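Local coordinates for citrate lyase subunit beta-like protein (PDB 6ARB) that binds magnesium, pyruvate and coenzyme A as a homotrimeric lyase of the HpcH/HpaI aldolase family, in the citrate lyase beta subunit-like branch, at the interface of chains A and B. Numbering follows the deposited sequence. Chains: chain A/B, Citrate lyase subunit beta-like protein.

Contact 1: the interface of chains A and B. Residues chain A 257-259; chain B 191-194.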
loop_
_atom_site.group_PDB
_atom_site.type_symbol
_atom_site.label_atom_id
_atom_site.label_comp_id
_atom_site.label_asym_id
_atom_site.label_seq_id
_atom_site.Cartn_x
_atom_site.Cartn_y
_atom_site.Cartn_z
ATOM N N GLY A 257 19.707 22.097 11.232
ATOM C CA GLY A 257 19.061 21.152 12.122
ATOM C C GLY A 257 18.769 19.781 11.533
ATOM O O GLY A 257 18.292 18.909 12.251
ATOM N N GLN A 258 19.062 19.589 10.245
ATOM C CA GLN A 258 18.770 18.325 9.559
ATOM C C GLN A 258 20.033 17.555 9.199
ATOM O O GLN A 258 21.027 18.140 8.769
ATOM C CB GLN A 258 17.991 18.584 8.266
ATOM C CG GLN A 258 16.892 19.618 8.414
ATOM C CD GLN A 258 15.848 19.194 9.415
ATOM O OE1 GLN A 258 15.224 18.147 9.266
ATOM N NE2 GLN A 258 15.655 20.001 10.453
ATOM N N MET A 259 19.979 16.237 9.366
ATOM C CA MET A 259 21.046 15.355 8.901
ATOM C C MET A 259 21.010 15.350 7.371
ATOM O O MET A 259 19.982 15.022 6.778
ATOM C CB MET A 259 20.805 13.944 9.442
ATOM C CG MET A 259 22.057 13.109 9.693
ATOM S SD MET A 259 22.764 12.380 8.211
ATOM C CE MET A 259 21.397 11.397 7.612
ATOM N N LEU B 191 15.484 12.453 10.293
ATOM C CA LEU B 191 16.548 13.389 9.899
ATOM C C LEU B 191 16.551 14.743 10.611
ATOM O O LEU B 191 17.575 15.428 10.652
ATOM C CB LEU B 191 16.532 13.613 8.382
ATOM C CG LEU B 191 16.847 12.394 7.515
ATOM C CD1 LEU B 191 17.080 12.817 6.078
ATOM C CD2 LEU B 191 18.058 11.665 8.053
ATOM N N ASP B 192 15.405 15.136 11.151
ATOM C CA ASP B 192 15.305 16.380 11.900
ATOM C C ASP B 192 15.760 16.132 13.330
ATOM O O ASP B 192 14.985 15.660 14.158
ATOM C CB ASP B 192 13.866 16.895 11.886
ATOM C CG ASP B 192 13.763 18.353 12.306
ATOM O OD1 ASP B 192 14.680 18.844 12.997
ATOM O OD2 ASP B 192 12.764 19.005 11.934
ATOM N N ILE B 193 17.018 16.467 13.609
ATOM C CA ILE B 193 17.675 16.065 14.856
ATOM C C ILE B 193 17.000 16.585 16.128
ATOM O O ILE B 193 16.837 15.851 17.095
ATOM C CB ILE B 193 19.166 16.464 14.844
ATOM C CG1 ILE B 193 19.908 15.658 13.767
ATOM C CG2 ILE B 193 19.783 16.246 16.211
ATOM C CD1 ILE B 193 21.159 16.333 13.239
ATOM N N LEU B 194 16.603 17.849 16.118
ATOM C CA LEU B 194 16.029 18.487 17.302
ATOM C C LEU B 194 14.553 18.144 17.485
ATOM O O LEU B 194 13.968 18.418 18.536
ATOM C CB LEU B 194 16.197 20.006 17.223
ATOM C CG LEU B 194 17.622 20.561 17.289
ATOM C CD1 LEU B 194 17.595 22.075 17.490
ATOM C CD2 LEU B 194 18.405 19.880 18.404
#
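The side-chain amide of A:Gln258 and the carboxylate of B:Asp192 meet with their planes turned 77° apart, and the amide presents its NE2/OE1 edge to one face of the carboxylate. Carboxylate carbon CG lies near the amide plane, with OD1 and OD2 on opposite sides of it. NE2 of A:Gln258 thus reaches OD1 of B:Asp192, 3.0 Å away, from over the carboxylate face, which fits the hydrogen bond being weak. At the other corner of the amide edge, OE1 of A:Gln258 lies near CB of B:Asp192. In the glutamine, CG stands anti to the carbonyl carbon (chi1 -43°), and a bend at chi2 turns the amide toward B:Asp192.

Beneath this pair the backbones form a short antiparallel bridge between the start of A strand 258-260 and a B-chain loop. The amide N of B:Ile193 donates to O of A:Gly257 at 3.1 Å. One step on, N of A:Met259 donates to O of B:Leu191 at 2.8 Å. These backbone bonds on either side of A:Gln258 set the register, joining the C-terminal part of one subunit to its neighbour. Past the bridge, the doubly bent A:Met259 brings its terminal methyl CE tightly against CD2 of B:Leu191, 3.4 Å apart.

Contact 2: the interface of chains A and B. Residues chain A 129, 176-177, 179-180; chain B 122-123, 126.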
loop_
_atom_site.group_PDB
_atom_site.type_symbol
_atom_site.label_atom_id
_atom_site.label_comp_id
_atom_site.label_asym_id
_atom_site.label_seq_id
_atom_site.Cartn_x
_atom_site.Cartn_y
_atom_site.Cartn_z
ATOM N N ALA A 129 3.770 -4.846 -11.804
ATOM C CA ALA A 129 5.198 -4.987 -12.058
ATOM C C ALA A 129 5.454 -5.736 -13.361
ATOM O O ALA A 129 6.350 -5.365 -14.122
ATOM C CB ALA A 129 5.904 -5.673 -10.874
ATOM N N LEU A 176 5.725 2.975 -8.145
ATOM C CA LEU A 176 6.837 2.065 -7.858
ATOM C C LEU A 176 7.115 1.093 -9.011
ATOM O O LEU A 176 8.265 0.854 -9.378
ATOM C CB LEU A 176 6.604 1.309 -6.537
ATOM C CG LEU A 176 6.502 2.248 -5.312
ATOM C CD1 LEU A 176 5.826 1.554 -4.124
ATOM C CD2 LEU A 176 7.893 2.782 -4.913
ATOM N N ALA A 177 6.056 0.535 -9.566
ATOM C CA ALA A 177 6.199 -0.374 -10.702
ATOM C C ALA A 177 6.866 0.357 -11.862
ATOM O O ALA A 177 7.801 -0.148 -12.478
ATOM C CB ALA A 177 4.823 -0.923 -11.119
ATOM N N SER A 179 8.764 3.086 -11.833
ATOM C CA SER A 179 10.140 3.476 -11.539
ATOM C C SER A 179 11.075 2.280 -11.437
ATOM O O SER A 179 12.251 2.391 -11.748
ATOM C CB SER A 179 10.214 4.285 -10.240
ATOM O OG SER A 179 9.353 5.420 -10.286
ATOM N N ALA A 180 10.550 1.137 -11.007
ATOM C CA ALA A 180 11.381 -0.057 -10.839
ATOM C C ALA A 180 11.904 -0.537 -12.198
ATOM O O ALA A 180 12.911 -1.253 -12.270
ATOM C CB ALA A 180 10.588 -1.167 -10.154
ATOM N N ALA B 122 12.580 1.798 -5.765
ATOM C CA ALA B 122 11.352 1.196 -6.253
ATOM C C ALA B 122 11.540 -0.284 -6.553
ATOM O O ALA B 122 10.674 -1.096 -6.241
ATOM C CB ALA B 122 10.832 1.935 -7.483
ATOM N N ARG B 123 12.672 -0.634 -7.157
ATOM C CA ARG B 123 12.956 -2.033 -7.467
ATOM C C ARG B 123 12.996 -2.897 -6.201
ATOM O O ARG B 123 12.424 -3.982 -6.167
ATOM C CB ARG B 123 14.281 -2.153 -8.240
ATOM C CG ARG B 123 14.654 -3.600 -8.592
ATOM C CD ARG B 123 13.620 -4.257 -9.520
ATOM N NE ARG B 123 13.697 -3.752 -10.885
ATOM C CZ ARG B 123 14.491 -4.253 -11.831
ATOM N NH1 ARG B 123 15.280 -5.290 -11.567
ATOM N NH2 ARG B 123 14.493 -3.720 -13.043
ATOM N N VAL B 126 9.480 -3.418 -4.949
ATOM C CA VAL B 126 8.815 -4.384 -5.810
ATOM C C VAL B 126 9.274 -5.809 -5.487
ATOM O O VAL B 126 8.494 -6.752 -5.586
ATOM C CB VAL B 126 9.056 -4.054 -7.290
ATOM C CG1 VAL B 126 8.647 -5.224 -8.171
ATOM C CG2 VAL B 126 8.280 -2.789 -7.656
#
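Two helices of chain A, the end of 165-180 and the start of 128-133, receive the short B-chain helix 122-126. It is a subunit interface of the homotrimer, built largely from alanines and B:Val126, with a polar grip at one end.

At that end B:Arg123 turns its guanidinium edge to the backbone carbonyl of A:Ala180, the last residue of its helix. NE and NH2 of B:Arg123 both donate to O of A:Ala180, each at 3.0 Å, approaching from the same face of the carbonyl plane. The oxygen lies close to the guanidinium plane, 12° out of it, so the side-on pair restrains rotation of the group. B:Arg123 reaches it with CG anti to the backbone N (chi1 179°) followed by bends at chi2 and chi3. The guanidinium, if positively charged, would probably interact favourably with the partial negative charge at the helix's C-terminal end.

Alongside, the methyl CB of A:Ala180 packs on CA of B:Arg123 at 3.7 Å. B:Ala122 pushes CB toward the backbone of the A helix, 3.4 Å from O of A:Leu176, and also touches CB of A:Ser179. B:Val126 divides its two methyls between the A helices: CG2 lies 3.8 Å from CB of A:Ala180, while CG1 meets CB of A:Ala129 at 3.9 Å.

Contact 3: the interface of chains A and B. Residues chain A 169, 172-173, 176; chain B 125, 166, 169-170.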
loop_
_atom_site.group_PDB
_atom_site.type_symbol
_atom_site.label_atom_id
_atom_site.label_comp_id
_atom_site.label_asym_id
_atom_site.label_seq_id
_atom_site.Cartn_x
_atom_site.Cartn_y
_atom_site.Cartn_z
ATOM N N HIS A 169 -3.431 3.654 -2.553
ATOM C CA HIS A 169 -2.641 2.435 -2.638
ATOM C C HIS A 169 -2.212 2.145 -4.089
ATOM O O HIS A 169 -1.040 1.886 -4.369
ATOM C CB HIS A 169 -3.474 1.273 -2.071
ATOM C CG HIS A 169 -2.723 -0.009 -1.932
ATOM N ND1 HIS A 169 -2.096 -0.382 -0.763
ATOM C CD2 HIS A 169 -2.510 -1.016 -2.812
ATOM C CE1 HIS A 169 -1.519 -1.557 -0.934
ATOM N NE2 HIS A 169 -1.768 -1.970 -2.163
ATOM N N SER A 172 0.479 4.634 -5.537
ATOM C CA SER A 172 1.834 4.310 -5.119
ATOM C C SER A 172 2.320 3.035 -5.793
ATOM O O SER A 172 3.473 2.940 -6.209
ATOM C CB SER A 172 1.881 4.094 -3.610
ATOM O OG SER A 172 1.585 5.284 -2.932
ATOM N N THR A 173 1.431 2.054 -5.890
ATOM C CA THR A 173 1.765 0.830 -6.626
ATOM C C THR A 173 2.281 1.096 -8.043
ATOM O O THR A 173 3.293 0.522 -8.459
ATOM C CB THR A 173 0.567 -0.138 -6.667
ATOM O OG1 THR A 173 0.254 -0.547 -5.329
ATOM C CG2 THR A 173 0.893 -1.381 -7.502
ATOM N N LEU A 176 5.725 2.975 -8.145
ATOM C CA LEU A 176 6.837 2.065 -7.858
ATOM C C LEU A 176 7.115 1.093 -9.011
ATOM O O LEU A 176 8.265 0.854 -9.378
ATOM C CB LEU A 176 6.604 1.309 -6.537
ATOM C CG LEU A 176 6.502 2.248 -5.312
ATOM C CD1 LEU A 176 5.826 1.554 -4.124
ATOM C CD2 LEU A 176 7.893 2.782 -4.913
ATOM N N ALA B 125 11.442 -2.231 -3.381
ATOM C CA ALA B 125 10.071 -2.358 -2.866
ATOM C C ALA B 125 9.313 -3.429 -3.634
ATOM O O ALA B 125 8.611 -4.261 -3.056
ATOM C CB ALA B 125 9.332 -1.011 -2.964
ATOM N N VAL B 166 3.833 7.430 -0.933
ATOM C CA VAL B 166 4.649 6.335 -1.464
ATOM C C VAL B 166 5.652 5.834 -0.411
ATOM O O VAL B 166 6.005 4.635 -0.363
ATOM C CB VAL B 166 5.303 6.719 -2.814
ATOM C CG1 VAL B 166 6.434 7.740 -2.629
ATOM C CG2 VAL B 166 5.800 5.476 -3.558
ATOM N N HIS B 169 3.741 3.797 1.970
ATOM C CA HIS B 169 3.456 2.532 1.300
ATOM C C HIS B 169 4.650 1.581 1.406
ATOM O O HIS B 169 4.503 0.392 1.717
ATOM C CB HIS B 169 3.090 2.820 -0.171
ATOM C CG HIS B 169 2.681 1.611 -0.972
ATOM N ND1 HIS B 169 1.362 1.282 -1.205
ATOM C CD2 HIS B 169 3.418 0.699 -1.644
ATOM C CE1 HIS B 169 1.307 0.202 -1.962
ATOM N NE2 HIS B 169 2.542 -0.171 -2.243
ATOM N N VAL B 170 5.840 2.112 1.165
ATOM C CA VAL B 170 7.042 1.281 1.210
ATOM C C VAL B 170 7.333 0.817 2.641
ATOM O O VAL B 170 7.742 -0.314 2.851
ATOM C CB VAL B 170 8.270 1.996 0.600
ATOM C CG1 VAL B 170 9.549 1.188 0.888
ATOM C CG2 VAL B 170 8.072 2.162 -0.889
#
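From CB to its imidazole tip, B:His169 runs across the A-chain helix 165-180. CB and CG of B:His169 lie beside A:Ser172, whose CB sits over one face of the ring, 3.9 Å from its centroid, in a CH-pi contact. On the rim, ND1 also borders CB of A:Ser172, and CD2 meets methyl CD1 of A:Leu176 at 3.6 Å. NE2 lies near that same methyl and 3.9 Å from OG1 of A:Thr173, a proximity and not a bond. At the tip, CE1 of B:His169 reaches CE1 of A:His169, 3.5 Å away, and lies above the face of that second ring. With planes 60° apart, the two imidazoles meet edge to face, the B ring supplying the edge.

CG anti to the backbone N (chi1 -176°) swings the B ring out from its own helix and over the A helix. The same CE1 passes 3.6 Å from the hydroxyl OG1 of A:Thr173, which is held on its own chain by a hydrogen bond to O of A:His169.

The same helix in both subunits thus meets itself across the trimer interface, but with unequal surroundings for the two histidines. Farther along, CD2 of A:Leu176 packs against B:Val166, and its CD1 lies 4.0 Å from methyl CG2 of B:Val170.

Contacts 2 and 3 are neighbours, their C-alpha centres about 8 Å apart, and A:Leu176 belongs to both, so A helix 165-180 spans them continuously. Its partners differ: mainly B helix 122-126 in contact 2, chiefly B helix 165-180 in contact 3. Contact 1 stands apart, about 29 Å and 25 Å from them between C-alpha centres, where the C-terminal region of chain A reaches over chain B. Together they bind adjoining subunits at two separated places, which should resist rocking. Although helix 165-180 serves on both sides, the residues pair unequally and the interface is not an exact two-fold, as expected of a cyclic trimer.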